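Local coordinates for protein peptidoglycan D,D-transpeptidase FtsI (Yersinia pestis, PDB 6SYN) that probably cross-links peptidoglycan during cell division as a class B penicillin-binding protein, a D,D-transpeptidase whose active site is the target of beta-lactam antibiotics, at residues A121-V126 with L179-R184; S20-R25 with E216-A221; L277-N282 with L312-P317. All blocks are in the same frame, centred on the assembly; numbering follows the deposited sequence.

Contact 1: residues A121-V126 with L179-R184. With ACT (acetate ion), chain C.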
loop_
_atom_site.group_PDB
_atom_site.type_symbol
_atom_site.label_atom_id
_atom_site.label_comp_id
_atom_site.label_asym_id
_atom_site.label_seq_id
_atom_site.Cartn_x
_atom_site.Cartn_y
_atom_site.Cartn_z
ATOM N N ALA A 121 -1.085 8.026 8.181
ATOM C CA ALA A 121 -1.329 7.313 9.461
ATOM C C ALA A 121 -0.586 5.971 9.474
ATOM O O ALA A 121 0.130 5.699 10.447
ATOM C CB ALA A 121 -2.807 7.126 9.689
ATOM N N HIS A 122 -0.744 5.169 8.423
ATOM C CA HIS A 122 -0.210 3.785 8.342
ATOM C C HIS A 122 1.326 3.802 8.332
ATOM O O HIS A 122 1.915 2.945 9.015
ATOM C CB HIS A 122 -0.834 3.055 7.147
ATOM C CG HIS A 122 -2.276 2.738 7.359
ATOM N ND1 HIS A 122 -2.689 1.729 8.218
ATOM C CD2 HIS A 122 -3.398 3.299 6.859
ATOM C CE1 HIS A 122 -4.005 1.676 8.223
ATOM N NE2 HIS A 122 -4.465 2.632 7.399
ATOM N N ILE A 123 1.945 4.749 7.617
ATOM C CA ILE A 123 3.431 4.901 7.500
ATOM C C ILE A 123 4.018 5.315 8.857
ATOM O O ILE A 123 4.982 4.684 9.310
ATOM C CB ILE A 123 3.803 5.940 6.422
ATOM C CG1 ILE A 123 3.229 5.568 5.052
ATOM C CG2 ILE A 123 5.314 6.149 6.379
ATOM C CD1 ILE A 123 3.829 6.332 3.891
ATOM N N ILE A 124 3.477 6.382 9.444
ATOM C CA ILE A 124 3.999 7.031 10.680
ATOM C C ILE A 124 3.621 6.158 11.875
ATOM O O ILE A 124 4.522 5.786 12.644
ATOM C CB ILE A 124 3.443 8.460 10.835
ATOM C CG1 ILE A 124 3.671 9.314 9.583
ATOM C CG2 ILE A 124 4.013 9.118 12.080
ATOM C CD1 ILE A 124 5.120 9.632 9.290
ATOM N N GLY A 125 2.329 5.857 12.006
ATOM C CA GLY A 125 1.755 5.142 13.159
ATOM C C GLY A 125 1.460 6.094 14.300
ATOM O O GLY A 125 1.298 7.298 14.037
ATOM N N VAL A 126 1.392 5.575 15.525
ATOM C CA VAL A 126 1.067 6.366 16.748
ATOM C C VAL A 126 1.922 5.864 17.914
ATOM O O VAL A 126 2.732 4.940 17.708
ATOM C CB VAL A 126 -0.435 6.293 17.072
ATOM C CG1 VAL A 126 -1.241 7.208 16.170
ATOM C CG2 VAL A 126 -0.953 4.869 16.993
ATOM N N LEU A 179 12.004 11.012 6.166
ATOM C CA LEU A 179 11.435 9.883 5.381
ATOM C C LEU A 179 11.714 10.113 3.889
ATOM O O LEU A 179 12.022 11.259 3.495
ATOM C CB LEU A 179 9.930 9.751 5.637
ATOM C CG LEU A 179 9.501 9.375 7.057
ATOM C CD1 LEU A 179 8.002 9.132 7.105
ATOM C CD2 LEU A 179 10.236 8.146 7.576
ATOM N N SER A 180 11.602 9.043 3.102
ATOM C CA SER A 180 11.718 9.034 1.621
ATOM C C SER A 180 10.403 9.512 0.981
ATOM O O SER A 180 10.429 9.888 -0.199
ATOM C CB SER A 180 12.077 7.659 1.142
ATOM O OG SER A 180 10.968 6.788 1.289
ATOM N N VAL A 181 9.301 9.492 1.738
ATOM C CA VAL A 181 7.916 9.799 1.266
ATOM C C VAL A 181 7.784 11.303 0.974
ATOM O O VAL A 181 8.537 12.093 1.574
ATOM C CB VAL A 181 6.895 9.314 2.313
ATOM C CG1 VAL A 181 5.493 9.859 2.083
ATOM C CG2 VAL A 181 6.870 7.798 2.384
ATOM N N ASP A 182 6.871 11.679 0.073
ATOM C CA ASP A 182 6.533 13.095 -0.249
ATOM C C ASP A 182 5.073 13.320 0.168
ATOM O O ASP A 182 4.221 12.515 -0.260
ATOM C CB ASP A 182 6.818 13.404 -1.725
ATOM C CG ASP A 182 6.619 14.858 -2.128
ATOM O OD1 ASP A 182 5.769 15.529 -1.513
ATOM O OD2 ASP A 182 7.320 15.316 -3.058
ATOM N N GLU A 183 4.807 14.340 0.996
ATOM C CA GLU A 183 3.467 14.598 1.604
ATOM C C GLU A 183 2.459 14.935 0.495
ATOM O O GLU A 183 1.326 14.421 0.571
ATOM C CB GLU A 183 3.535 15.692 2.678
ATOM C CG GLU A 183 2.237 16.476 2.871
ATOM C CD GLU A 183 1.051 15.664 3.368
ATOM O OE1 GLU A 183 1.288 14.575 3.916
ATOM O OE2 GLU A 183 -0.108 16.111 3.202
ATOM N N ARG A 184 2.851 15.769 -0.476
ATOM C CA ARG A 184 2.012 16.156 -1.643
ATOM C C ARG A 184 1.565 14.897 -2.394
ATOM O O ARG A 184 0.388 14.847 -2.813
ATOM C CB ARG A 184 2.777 17.049 -2.626
ATOM C CG ARG A 184 3.119 18.444 -2.121
ATOM C CD ARG A 184 4.055 19.167 -3.078
ATOM N NE ARG A 184 5.251 18.369 -3.332
ATOM C CZ ARG A 184 6.066 18.479 -4.384
ATOM N NH1 ARG A 184 5.840 19.370 -5.337
ATOM N NH2 ARG A 184 7.108 17.670 -4.482
HETATM C C ACT C . 9.050 19.791 -7.091
HETATM O O ACT C . 8.248 18.943 -7.534
HETATM O OXT ACT C . 10.235 19.532 -6.794
HETATM C CH3 ACT C . 8.552 21.235 -6.895
#
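Ile123 and Ile124 meet Leu179 and Val181 through methyl groups alone, so no flat group enters the seam itself; the flat groups with partners here, Asp182 and Arg184, lie beyond it. The Arg184 guanidinium takes an acetate oxygen at its edge, in plane, with NH1 3.3 Å from the acetate O, an ion most likely carried in from crystallisation. Arg184 NH2 is 2.8 Å from Asp182 OD2, a salt bridge on the syn lone pair of OD2, which lies 16° out of the guanidinium plane. Asp182 also caps helix 183-199, its OD1 weakly accepting from the backbone N of Arg184.

In the seam, Ile123 and Val181 meet end on end, CD1 of the isoleucine 3.7 Å from CG2 of the valine. Ile123 chi1 (-58°) sets CG1 beside the backbone N, and the extended chi2 then carries CD1 out to Val181. Ile123 and Leu179 pass each other in opposite senses, whereas Ile124 crosses Leu179 at a slant, CD1 to CD1 3.7 Å. Leu27 of strand 26-38 touches both Ile124 and Leu179, and Met220 packs on Ile123.

The buried seam thus rests on shape fit and exclusion of water, with no polar pairing across it to fix its rotation.

Contact 2: residues S20-R25 with E216-A221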
loop_
_atom_site.group_PDB
_atom_site.type_symbol
_atom_site.label_atom_id
_atom_site.label_comp_id
_atom_site.label_asym_id
_atom_site.label_seq_id
_atom_site.Cartn_x
_atom_site.Cartn_y
_atom_site.Cartn_z
ATOM N N SER A 20 9.777 14.073 9.408
ATOM C CA SER A 20 9.439 14.912 8.234
ATOM C C SER A 20 9.490 14.065 6.962
ATOM O O SER A 20 10.066 12.965 6.988
ATOM C CB SER A 20 10.369 16.079 8.141
ATOM O OG SER A 20 11.685 15.634 7.847
ATOM N N ASP A 21 8.913 14.591 5.883
ATOM C CA ASP A 21 8.946 13.986 4.526
ATOM C C ASP A 21 10.257 14.414 3.843
ATOM O O ASP A 21 11.024 15.196 4.448
ATOM C CB ASP A 21 7.663 14.339 3.758
ATOM C CG ASP A 21 7.703 15.661 3.008
ATOM O OD1 ASP A 21 8.560 16.510 3.349
ATOM O OD2 ASP A 21 6.877 15.829 2.076
ATOM N N ARG A 22 10.489 13.939 2.617
ATOM C CA ARG A 22 11.780 14.069 1.883
ATOM C C ARG A 22 12.234 15.535 1.759
ATOM O O ARG A 22 13.451 15.726 1.610
ATOM C CB ARG A 22 11.697 13.378 0.516
ATOM C CG ARG A 22 10.653 13.924 -0.450
ATOM C CD ARG A 22 10.801 13.281 -1.820
ATOM N NE ARG A 22 12.210 13.215 -2.209
ATOM C CZ ARG A 22 13.012 12.161 -2.053
ATOM N NH1 ARG A 22 12.563 11.034 -1.530
ATOM N NH2 ARG A 22 14.280 12.240 -2.416
ATOM N N SER A 23 11.321 16.517 1.826
ATOM C CA SER A 23 11.610 17.971 1.653
ATOM C C SER A 23 11.552 18.736 2.984
ATOM O O SER A 23 11.774 19.958 2.952
ATOM C CB SER A 23 10.675 18.591 0.652
ATOM O OG SER A 23 10.999 18.185 -0.671
ATOM N N GLY A 24 11.256 18.067 4.101
ATOM C CA GLY A 24 11.243 18.684 5.442
ATOM C C GLY A 24 9.859 19.138 5.889
ATOM O O GLY A 24 9.802 19.978 6.809
ATOM N N ARG A 25 8.781 18.612 5.293
ATOM C CA ARG A 25 7.385 18.889 5.741
ATOM C C ARG A 25 7.093 18.043 6.976
ATOM O O ARG A 25 7.197 16.820 6.925
ATOM C CB ARG A 25 6.346 18.582 4.660
ATOM C CG ARG A 25 6.186 19.669 3.606
ATOM C CD ARG A 25 5.337 19.192 2.443
ATOM N NE ARG A 25 5.770 19.808 1.199
ATOM C CZ ARG A 25 6.519 19.231 0.262
ATOM N NH1 ARG A 25 6.938 17.981 0.388
ATOM N NH2 ARG A 25 6.838 19.916 -0.822
ATOM N N GLU A 216 13.440 4.479 -3.515
ATOM C CA GLU A 216 12.745 5.215 -2.435
ATOM C C GLU A 216 11.232 4.999 -2.578
ATOM O O GLU A 216 10.738 4.987 -3.732
ATOM C CB GLU A 216 13.096 6.697 -2.518
ATOM C CG GLU A 216 14.509 7.015 -2.085
ATOM C CD GLU A 216 14.864 8.468 -2.328
ATOM O OE1 GLU A 216 14.939 8.865 -3.507
ATOM O OE2 GLU A 216 15.020 9.207 -1.342
ATOM N N VAL A 217 10.532 4.813 -1.452
ATOM C CA VAL A 217 9.043 4.775 -1.390
ATOM C C VAL A 217 8.561 6.218 -1.250
ATOM O O VAL A 217 8.744 6.789 -0.158
ATOM C CB VAL A 217 8.522 3.902 -0.234
ATOM C CG1 VAL A 217 7.000 3.894 -0.201
ATOM C CG2 VAL A 217 9.066 2.479 -0.288
ATOM N N LEU A 218 7.996 6.772 -2.326
ATOM C CA LEU A 218 7.512 8.172 -2.425
ATOM C C LEU A 218 6.103 8.281 -1.837
ATOM O O LEU A 218 5.760 9.368 -1.329
ATOM C CB LEU A 218 7.533 8.599 -3.898
ATOM C CG LEU A 218 8.926 8.709 -4.513
ATOM C CD1 LEU A 218 8.859 8.889 -6.020
ATOM C CD2 LEU A 218 9.715 9.842 -3.869
ATOM N N ALA A 219 5.307 7.214 -1.931
ATOM C CA ALA A 219 3.927 7.168 -1.402
ATOM C C ALA A 219 3.556 5.727 -1.043
ATOM O O ALA A 219 3.925 4.817 -1.800
ATOM C CB ALA A 219 2.978 7.757 -2.412
ATOM N N MET A 220 2.843 5.550 0.073
ATOM C CA MET A 220 2.341 4.241 0.567
ATOM C C MET A 220 1.066 4.482 1.388
ATOM O O MET A 220 1.181 4.847 2.578
ATOM C CB MET A 220 3.404 3.556 1.430
ATOM C CG MET A 220 3.068 2.128 1.805
ATOM S SD MET A 220 4.216 1.497 3.050
ATOM C CE MET A 220 5.342 0.558 2.022
ATOM N N ALA A 221 -0.103 4.289 0.771
ATOM C CA ALA A 221 -1.423 4.605 1.360
ATOM C C ALA A 221 -2.316 3.362 1.379
ATOM O O ALA A 221 -2.120 2.458 0.546
ATOM C CB ALA A 221 -2.070 5.729 0.594
HETATM O O HOH W 1 17.144 10.553 -3.474
#
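Arg22 reaches from the type I beta turn of Asp21 to Gly24 to Glu216, just before strand 217-223, and to Leu218 within it. Its CB already points toward that segment, and CG sits between the backbone N and the carbonyl carbon (chi1 61°), carrying the chain across the gap. CD comes within 4.1 Å of Leu218 CD2. Beyond the bend at chi3, NH1 bonds to Glu216 OE2 at 3.1 Å, a salt bridge, and NH2 adds a weak bond to the same oxygen. OE2 lies in the guanidinium plane, at its edge; NH1 approaches OE2 from 65° out of the carboxylate plane. A water gives a proton to Glu216 OE1 at 2.8 Å and weakly accepts from Arg22 NH2.

Asp21 shapes the turn: its OD1 takes Ser23 N, an Asx turn, and Arg25 N from opposite faces. Asp21 OD2 pairs with Arg25 NH1 at 2.7 Å. Outside the segments, Arg22 NH1 also donates to Ser180 O, while Thr214 and Val394 N hold the two Glu216 oxygens.

Two guanidinium nitrogens, Val394 N, Thr214 and the water round the carboxylate would probably stabilise its ionised form, in a bridge that ties the N-terminal region to the transpeptidase domain.

Contact 3: residues L277-N282 with L312-P317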
loop_
_atom_site.group_PDB
_atom_site.type_symbol
_atom_site.label_atom_id
_atom_site.label_comp_id
_atom_site.label_asym_id
_atom_site.label_seq_id
_atom_site.Cartn_x
_atom_site.Cartn_y
_atom_site.Cartn_z
ATOM N N LEU A 277 -6.672 -20.223 -28.641
ATOM C CA LEU A 277 -7.963 -20.952 -28.499
ATOM C C LEU A 277 -7.956 -21.747 -27.195
ATOM O O LEU A 277 -6.894 -22.085 -26.678
ATOM C CB LEU A 277 -8.167 -21.868 -29.710
ATOM C CG LEU A 277 -8.409 -21.143 -31.031
ATOM C CD1 LEU A 277 -8.253 -22.093 -32.209
ATOM C CD2 LEU A 277 -9.783 -20.488 -31.048
ATOM N N PRO A 278 -9.140 -22.072 -26.624
ATOM C CA PRO A 278 -9.210 -22.885 -25.410
ATOM C C PRO A 278 -8.540 -24.245 -25.637
ATOM O O PRO A 278 -8.715 -24.789 -26.709
ATOM C CB PRO A 278 -10.713 -23.067 -25.168
ATOM C CG PRO A 278 -11.349 -21.905 -25.903
ATOM C CD PRO A 278 -10.471 -21.687 -27.117
ATOM N N TYR A 279 -7.771 -24.728 -24.658
ATOM C CA TYR A 279 -7.124 -26.067 -24.685
ATOM C C TYR A 279 -7.076 -26.634 -23.266
ATOM O O TYR A 279 -7.473 -25.926 -22.309
ATOM C CB TYR A 279 -5.749 -25.999 -25.355
ATOM C CG TYR A 279 -4.611 -25.490 -24.505
ATOM C CD1 TYR A 279 -4.618 -24.206 -23.983
ATOM C CD2 TYR A 279 -3.496 -26.279 -24.263
ATOM C CE1 TYR A 279 -3.559 -23.728 -23.226
ATOM C CE2 TYR A 279 -2.431 -25.818 -23.505
ATOM C CZ TYR A 279 -2.461 -24.536 -22.984
ATOM O OH TYR A 279 -1.411 -24.073 -22.243
ATOM N N PHE A 280 -6.638 -27.892 -23.146
ATOM C CA PHE A 280 -6.635 -28.651 -21.871
ATOM C C PHE A 280 -5.195 -28.834 -21.386
ATOM O O PHE A 280 -4.266 -29.045 -22.196
ATOM C CB PHE A 280 -7.399 -29.972 -22.005
ATOM C CG PHE A 280 -8.902 -29.829 -21.972
ATOM C CD1 PHE A 280 -9.557 -29.480 -20.802
ATOM C CD2 PHE A 280 -9.666 -30.044 -23.112
ATOM C CE1 PHE A 280 -10.940 -29.348 -20.773
ATOM C CE2 PHE A 280 -11.048 -29.913 -23.081
ATOM C CZ PHE A 280 -11.682 -29.563 -21.913
ATOM N N VAL A 281 -5.055 -28.705 -20.066
ATOM C CA VAL A 281 -3.817 -28.888 -19.261
ATOM C C VAL A 281 -4.222 -29.748 -18.053
ATOM O O VAL A 281 -4.966 -29.236 -17.184
ATOM C CB VAL A 281 -3.238 -27.511 -18.875
ATOM C CG1 VAL A 281 -2.029 -27.608 -17.954
ATOM C CG2 VAL A 281 -2.899 -26.694 -20.112
ATOM N N ASN A 282 -3.842 -31.031 -18.057
ATOM C CA ASN A 282 -4.183 -32.030 -17.004
ATOM C C ASN A 282 -5.707 -32.185 -16.874
ATOM O O ASN A 282 -6.170 -32.508 -15.751
ATOM C CB ASN A 282 -3.619 -31.658 -15.626
ATOM C CG ASN A 282 -2.105 -31.605 -15.538
ATOM O OD1 ASN A 282 -1.565 -30.958 -14.640
ATOM N ND2 ASN A 282 -1.413 -32.296 -16.431
ATOM N N LEU A 312 3.473 -20.169 -23.051
ATOM C CA LEU A 312 4.866 -19.653 -22.903
ATOM C C LEU A 312 5.549 -20.342 -21.713
ATOM O O LEU A 312 6.693 -20.805 -21.876
ATOM C CB LEU A 312 4.847 -18.129 -22.729
ATOM C CG LEU A 312 4.361 -17.315 -23.932
ATOM C CD1 LEU A 312 4.421 -15.822 -23.634
ATOM C CD2 LEU A 312 5.160 -17.640 -25.189
ATOM N N ALA A 313 4.869 -20.406 -20.566
ATOM C CA ALA A 313 5.298 -21.156 -19.361
ATOM C C ALA A 313 5.663 -22.599 -19.732
ATOM O O ALA A 313 6.769 -23.029 -19.360
ATOM C CB ALA A 313 4.207 -21.135 -18.326
ATOM N N LEU A 314 4.766 -23.308 -20.430
ATOM C CA LEU A 314 4.853 -24.780 -20.647
ATOM C C LEU A 314 5.820 -25.117 -21.793
ATOM O O LEU A 314 6.144 -26.309 -21.938
ATOM C CB LEU A 314 3.451 -25.350 -20.905
ATOM C CG LEU A 314 2.572 -25.509 -19.662
ATOM C CD1 LEU A 314 1.110 -25.699 -20.039
ATOM C CD2 LEU A 314 3.042 -26.668 -18.798
ATOM N N ALA A 315 6.294 -24.127 -22.562
ATOM C CA ALA A 315 7.410 -24.305 -23.525
ATOM C C ALA A 315 8.747 -24.098 -22.799
ATOM O O ALA A 315 9.784 -23.988 -23.486
ATOM C CB ALA A 315 7.260 -23.373 -24.706
ATOM N N MET A 316 8.732 -24.054 -21.462
ATOM C CA MET A 316 9.947 -23.856 -20.626
ATOM C C MET A 316 9.877 -24.743 -19.388
ATOM O O MET A 316 8.795 -25.175 -19.000
ATOM C CB MET A 316 10.075 -22.391 -20.194
ATOM C CG MET A 316 10.205 -21.438 -21.362
ATOM S SD MET A 316 10.598 -19.741 -20.866
ATOM C CE MET A 316 9.017 -19.222 -20.203
ATOM N N PRO A 317 11.030 -25.043 -18.741
ATOM C CA PRO A 317 11.045 -25.730 -17.453
ATOM C C PRO A 317 10.364 -24.879 -16.372
ATOM O O PRO A 317 10.483 -23.663 -16.422
ATOM C CB PRO A 317 12.530 -25.897 -17.096
ATOM C CG PRO A 317 13.281 -25.624 -18.380
ATOM C CD PRO A 317 12.387 -24.721 -19.205
#
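A small beta hairpin, strands 279-281 and 284-286, packs against helix 306-314 and the residues that follow in the transpeptidase domain, and Leu314, in the 312-317 segment, meets it. One methyl does the touching. Leu314 CD1 is 3.7 Å from Tyr279 OH and 4.1 Å from Val281 CG2, set between two residues that project from the same side of strand 279-281.

Val281 and Leu314 approach each other end on. Val281 turns CG1 away from its backbone N (chi1 175°), and this leaves CG2 as the methyl that faces the leucine. Tyr279 approaches at a slant, so that its hydroxyl end, rather than the middle of its ring, comes beside CD1. That hydroxyl is hydrogen-bonded to Ser310 OG, four residues before Leu314, and the ring makes a cation-pi contact with Lys311. Asp354 of helix 354-360 is touched by both Val281 and Leu314.

Helix 306-314 begins at Asn306, which belongs to the pocket of the bound ring-opened penicillin; the Tyr279 side chain itself lies about 12 Å from that ligand. Chemically the join is mixed and modest in size. Methyl packing fills the seam between hairpin and helix, while the Ser310 bond and the Lys311 contact, directed as packing is not, would fix where the tyrosine ring lies against the helix.

How the contacts relate
From the N terminus, contact 2 opens first, at 20-25, and closes nearly two hundred residues later on strand 217-223. Contact 1, joining 121-126 to 179-184, opens and closes inside that loop and is therefore nested within it. The two are neighbours in space as well, their centres about 6 Å apart, and they touch: Ser180 OG is 2.7 Å from Val217 O, a probable hydrogen bond. Together they form one junction between the N-terminal region and the edge of the five-stranded transpeptidase sheet. Contact 3 follows in series, a short loop wholly within the transpeptidase domain, its centre about 44 Å from the centres of the other two.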